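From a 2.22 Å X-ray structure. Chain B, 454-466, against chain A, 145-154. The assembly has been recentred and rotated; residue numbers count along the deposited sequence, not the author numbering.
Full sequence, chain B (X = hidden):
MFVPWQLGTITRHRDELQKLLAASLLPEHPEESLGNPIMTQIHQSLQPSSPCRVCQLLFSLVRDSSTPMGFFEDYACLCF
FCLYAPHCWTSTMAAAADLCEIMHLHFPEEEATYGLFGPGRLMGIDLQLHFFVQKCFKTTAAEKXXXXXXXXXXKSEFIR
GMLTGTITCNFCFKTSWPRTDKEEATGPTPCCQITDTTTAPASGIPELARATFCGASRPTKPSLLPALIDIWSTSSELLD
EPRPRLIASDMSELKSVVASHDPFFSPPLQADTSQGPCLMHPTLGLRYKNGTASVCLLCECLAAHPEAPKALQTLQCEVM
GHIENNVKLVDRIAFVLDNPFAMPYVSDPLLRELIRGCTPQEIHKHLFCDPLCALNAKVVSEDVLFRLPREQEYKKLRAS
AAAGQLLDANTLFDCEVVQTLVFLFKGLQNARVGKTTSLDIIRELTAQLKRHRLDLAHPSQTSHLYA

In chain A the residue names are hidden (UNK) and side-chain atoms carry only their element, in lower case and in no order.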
# COMPACT_ATOMS: atom_id res chain seq x y z
N LEU B 454 -2.09 10.66 -30.27
CA LEU B 454 -1.22 9.86 -31.08
C LEU B 454 -1.76 8.50 -30.84
O LEU B 454 -1.83 8.08 -29.75
CB LEU B 454 0.17 9.91 -30.53
CG LEU B 454 0.97 11.15 -30.77
CD1 LEU B 454 2.15 11.25 -29.86
CD2 LEU B 454 1.45 11.18 -32.19
N ASP B 455 -2.12 7.77 -31.86
CA ASP B 455 -2.69 6.48 -31.64
C ASP B 455 -1.78 5.40 -31.93
O ASP B 455 -1.51 5.10 -33.05
CB ASP B 455 -3.92 6.32 -32.45
CG ASP B 455 -4.94 7.30 -32.09
OD1 ASP B 455 -4.94 7.77 -30.95
OD2 ASP B 455 -5.73 7.66 -32.96
N LEU B 456 -1.37 4.75 -30.88
CA LEU B 456 -0.45 3.63 -30.96
C LEU B 456 -1.01 2.44 -30.20
O LEU B 456 -1.90 2.58 -29.37
CB LEU B 456 0.92 3.97 -30.37
CG LEU B 456 1.58 5.15 -31.03
CD1 LEU B 456 2.87 5.43 -30.29
CD2 LEU B 456 1.85 4.77 -32.46
N ALA B 457 -0.45 1.27 -30.47
CA ALA B 457 -0.70 0.13 -29.60
C ALA B 457 -0.23 0.45 -28.20
O ALA B 457 0.55 1.38 -27.97
CB ALA B 457 -0.01 -1.12 -30.12
N HIS B 458 -0.69 -0.34 -27.24
CA HIS B 458 -0.35 -0.04 -25.86
C HIS B 458 1.15 -0.22 -25.66
O HIS B 458 1.71 -1.22 -26.11
CB HIS B 458 -1.13 -0.93 -24.90
CG HIS B 458 -1.07 -0.45 -23.49
ND1 HIS B 458 -0.05 -0.81 -22.62
CD2 HIS B 458 -1.85 0.43 -22.81
CE1 HIS B 458 -0.23 -0.20 -21.46
NE2 HIS B 458 -1.31 0.56 -21.55
N PRO B 459 1.83 0.74 -25.01
CA PRO B 459 3.28 0.62 -24.87
C PRO B 459 3.74 -0.65 -24.19
O PRO B 459 4.86 -1.09 -24.45
CB PRO B 459 3.64 1.86 -24.04
CG PRO B 459 2.61 2.84 -24.37
CD PRO B 459 1.35 2.07 -24.60
N SER B 460 2.92 -1.26 -23.32
CA SER B 460 3.33 -2.52 -22.70
C SER B 460 3.40 -3.64 -23.73
O SER B 460 4.35 -4.44 -23.74
CB SER B 460 2.38 -2.92 -21.59
OG SER B 460 1.07 -3.10 -22.10
N GLN B 461 2.39 -3.72 -24.60
CA GLN B 461 2.46 -4.66 -25.71
C GLN B 461 3.69 -4.38 -26.57
O GLN B 461 4.35 -5.32 -27.03
CB GLN B 461 1.18 -4.58 -26.54
CG GLN B 461 1.32 -5.26 -27.92
CD GLN B 461 0.08 -5.08 -28.80
OE1 GLN B 461 -0.83 -4.32 -28.45
NE2 GLN B 461 0.04 -5.80 -29.94
N THR B 462 3.99 -3.11 -26.82
CA THR B 462 5.14 -2.81 -27.66
C THR B 462 6.44 -3.30 -27.02
O THR B 462 7.24 -3.98 -27.68
CB THR B 462 5.22 -1.31 -27.92
OG1 THR B 462 3.98 -0.88 -28.49
CG2 THR B 462 6.38 -0.98 -28.88
N SER B 463 6.65 -3.01 -25.74
CA SER B 463 7.89 -3.45 -25.09
C SER B 463 8.00 -4.97 -24.99
O SER B 463 9.11 -5.51 -25.01
CB SER B 463 7.99 -2.81 -23.71
OG SER B 463 6.83 -3.13 -22.97
N HIS B 464 6.86 -5.67 -24.86
CA HIS B 464 6.88 -7.13 -24.94
C HIS B 464 7.29 -7.58 -26.33
O HIS B 464 8.14 -8.46 -26.49
CB HIS B 464 5.51 -7.72 -24.59
CG HIS B 464 5.25 -7.91 -23.12
ND1 HIS B 464 5.88 -8.88 -22.37
CD2 HIS B 464 4.40 -7.27 -22.27
CE1 HIS B 464 5.45 -8.82 -21.12
NE2 HIS B 464 4.54 -7.85 -21.03
N LEU B 465 6.71 -6.95 -27.37
CA LEU B 465 6.80 -7.50 -28.72
C LEU B 465 8.13 -7.19 -29.40
O LEU B 465 8.68 -8.05 -30.08
CB LEU B 465 5.68 -6.99 -29.62
CG LEU B 465 4.26 -7.52 -29.46
CD1 LEU B 465 3.43 -6.95 -30.61
CD2 LEU B 465 4.26 -9.03 -29.46
N TYR B 466 8.62 -5.96 -29.31
CA TYR B 466 9.60 -5.48 -30.27
C TYR B 466 10.83 -4.83 -29.62
O TYR B 466 10.84 -4.46 -28.44
CB TYR B 466 8.95 -4.48 -31.24
CG TYR B 466 7.85 -5.05 -32.09
CD1 TYR B 466 8.01 -6.28 -32.71
CD2 TYR B 466 6.68 -4.36 -32.30
CE1 TYR B 466 7.01 -6.81 -33.50
CE2 TYR B 466 5.68 -4.87 -33.07
CZ TYR B 466 5.85 -6.10 -33.68
OH TYR B 466 4.83 -6.62 -34.46
N UNK A 145 -9.39 -1.15 -34.96
CA UNK A 145 -8.37 -2.16 -35.15
C UNK A 145 -7.32 -2.13 -34.04
O UNK A 145 -7.03 -3.17 -33.43
c UNK A 145 -7.72 -2.01 -36.54
c UNK A 145 -8.64 -2.58 -37.64
c UNK A 145 -9.01 -4.09 -37.46
c UNK A 145 -6.37 -2.71 -36.57
N UNK A 146 -6.72 -0.97 -33.76
CA UNK A 146 -5.68 -0.90 -32.73
C UNK A 146 -6.18 -1.40 -31.38
O UNK A 146 -5.47 -2.12 -30.67
c UNK A 146 -5.12 0.52 -32.58
c UNK A 146 -2.96 -0.31 -33.40
c UNK A 146 -3.93 0.84 -33.47
c UNK A 146 -3.27 2.14 -33.03
N UNK A 147 -7.35 -0.94 -30.96
CA UNK A 147 -7.92 -1.45 -29.72
C UNK A 147 -8.06 -2.96 -29.73
O UNK A 147 -7.68 -3.63 -28.77
N UNK A 148 -8.60 -3.51 -30.82
CA UNK A 148 -8.79 -4.95 -30.89
C UNK A 148 -7.46 -5.66 -30.74
O UNK A 148 -7.37 -6.68 -30.06
c UNK A 148 -9.51 -5.34 -32.20
c UNK A 148 -9.42 -6.81 -32.41
c UNK A 148 -10.99 -4.96 -32.13
c UNK A 148 -11.62 -4.71 -33.50
N UNK A 149 -6.40 -5.12 -31.34
CA UNK A 149 -5.11 -5.82 -31.25
C UNK A 149 -4.65 -5.93 -29.80
O UNK A 149 -3.98 -6.90 -29.43
o UNK A 149 -3.44 -4.04 -31.43
c UNK A 149 -4.05 -5.12 -32.11
N UNK A 150 -4.99 -4.96 -28.95
CA UNK A 150 -4.66 -5.10 -27.54
C UNK A 150 -5.36 -6.30 -26.93
O UNK A 150 -4.73 -7.10 -26.22
n UNK A 150 -4.74 -1.46 -27.44
c UNK A 150 -4.13 -2.64 -27.31
c UNK A 150 -4.99 -3.81 -26.81
o UNK A 150 -2.92 -2.80 -27.60
N UNK A 151 -6.66 -6.43 -27.16
CA UNK A 151 -7.41 -7.57 -26.61
C UNK A 151 -6.93 -8.88 -27.20
O UNK A 151 -6.96 -9.91 -26.52
c UNK A 151 -9.53 -6.26 -26.00
c UNK A 151 -11.00 -6.24 -26.20
c UNK A 151 -9.20 -6.36 -24.53
c UNK A 151 -8.90 -7.39 -26.83
N UNK A 152 -6.55 -8.89 -28.48
CA UNK A 152 -6.03 -10.10 -29.12
C UNK A 152 -4.68 -10.50 -28.55
O UNK A 152 -4.36 -11.70 -28.48
n UNK A 152 -8.12 -9.90 -33.52
c UNK A 152 -7.21 -9.62 -31.32
c UNK A 152 -7.03 -9.70 -32.79
o UNK A 152 -5.90 -9.63 -33.29
c UNK A 152 -5.90 -9.88 -30.62
N UNK A 153 -3.83 -9.52 -28.25
CA UNK A 153 -2.58 -9.75 -27.54
C UNK A 153 -2.82 -10.52 -26.24
O UNK A 153 -2.24 -11.58 -26.02
c UNK A 153 0.63 -8.36 -24.53
c UNK A 153 -1.93 -8.40 -27.27
c UNK A 153 1.80 -8.61 -25.24
c UNK A 153 1.77 -8.78 -26.60
c UNK A 153 -0.63 -8.48 -26.56
c UNK A 153 0.55 -8.71 -27.26
c UNK A 153 -0.57 -8.29 -25.19
N UNK A 154 -3.66 -9.98 -25.36
CA UNK A 154 -3.94 -10.67 -24.10
C UNK A 154 -4.46 -12.08 -24.31
O UNK A 154 -4.07 -13.00 -23.59
c UNK A 154 -5.65 -7.89 -21.98
c UNK A 154 -4.95 -9.88 -23.27
c UNK A 154 -3.39 -8.92 -21.67
c UNK A 154 -4.48 -8.57 -22.67

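Position 145 of chain A carries four carbons, forked at the first, with one arm two carbons long. They lie out of reach of the chain B stretch, and the branching identifies Ile A145.

At position 146 there are again four carbons, but the fork falls at the second. The side chain points toward chain B and meets the extended segment before its helix, where one terminal carbon lies 3.4 Å from the backbone O of Asp B455. This is Leu A146; that carbon is CD1, which also lies 3.6 Å from C of Leu B456, while CD2 is 4.5 Å from CB of Ala B457. Much of its packing is therefore against main chain.

Position 147 has no side-chain atoms and is Gly A147. A CB here would point away from chain B, with nothing of that stretch nearby.

Position 148 shows four carbons forked at the first, one arm two carbons long, and makes no contact. It is Ile A148.

At position 149 one carbon is followed by one oxygen; the CA-to-CB bond points toward chain B, and the side chain lies near the end of Gln B461. The residue is Ser A149. Its OG donates to the backbone O of Leu A146 at 2.9 Å, so the hydroxyl is engaged within its own helix.

Position 150 holds two carbons, the second bearing one oxygen and one nitrogen, a short amide. Its CB leaves sideways, yet the end of the side chain comes nearer to chain B, and its oxygen lies 3.3 Å from the backbone N of His B458. This is Asn A150. That approach is a weak hydrogen bond, donated by N of His B458 to OD1 of Asn A150 and nearly straight at 167°. The same OD1 lies 2.7 Å from the modelled OE1 of Gln B461, whose amide is probably turned over.

Position 151 has four carbons forked at the second, out of reach of chain B: Leu A151.

At position 152 three carbons end in one oxygen and one nitrogen, a longer amide that makes no contact with chain B. It is Gln A152.

Position 153 presents one carbon and a six-carbon ring, reaching toward the chain B helix at Gln B461, His B464 and Leu B465. It is Phe A153. CG of Gln B461 sits over one ring face, 3.6 Å from CD1 of Phe A153, in a CH-pi contact. At the ring edge, CB of His B464 approaches CZ of Phe A153 at 3.9 Å, and CD2 of Leu B465 approaches CE1 of Phe A153 at 3.8 Å. The His B464 and Phe A153 rings are oblique, with planes at 46°.

Position 154 again has four carbons forked at the second and no contact: Leu A154.

The helix axes come no closer than 10.8 Å and cross at 57°, so side chains bridge the gap. Leu A146 packs along the extended segment, Asn A150 meets the start of the chain B helix, and Phe A153 covers its next turns. Gln B461 joins the polar and aromatic parts, its amide near Asn A150 and its CG over Phe A153.

Chain A, residues 145-154: ILGISNLQFL
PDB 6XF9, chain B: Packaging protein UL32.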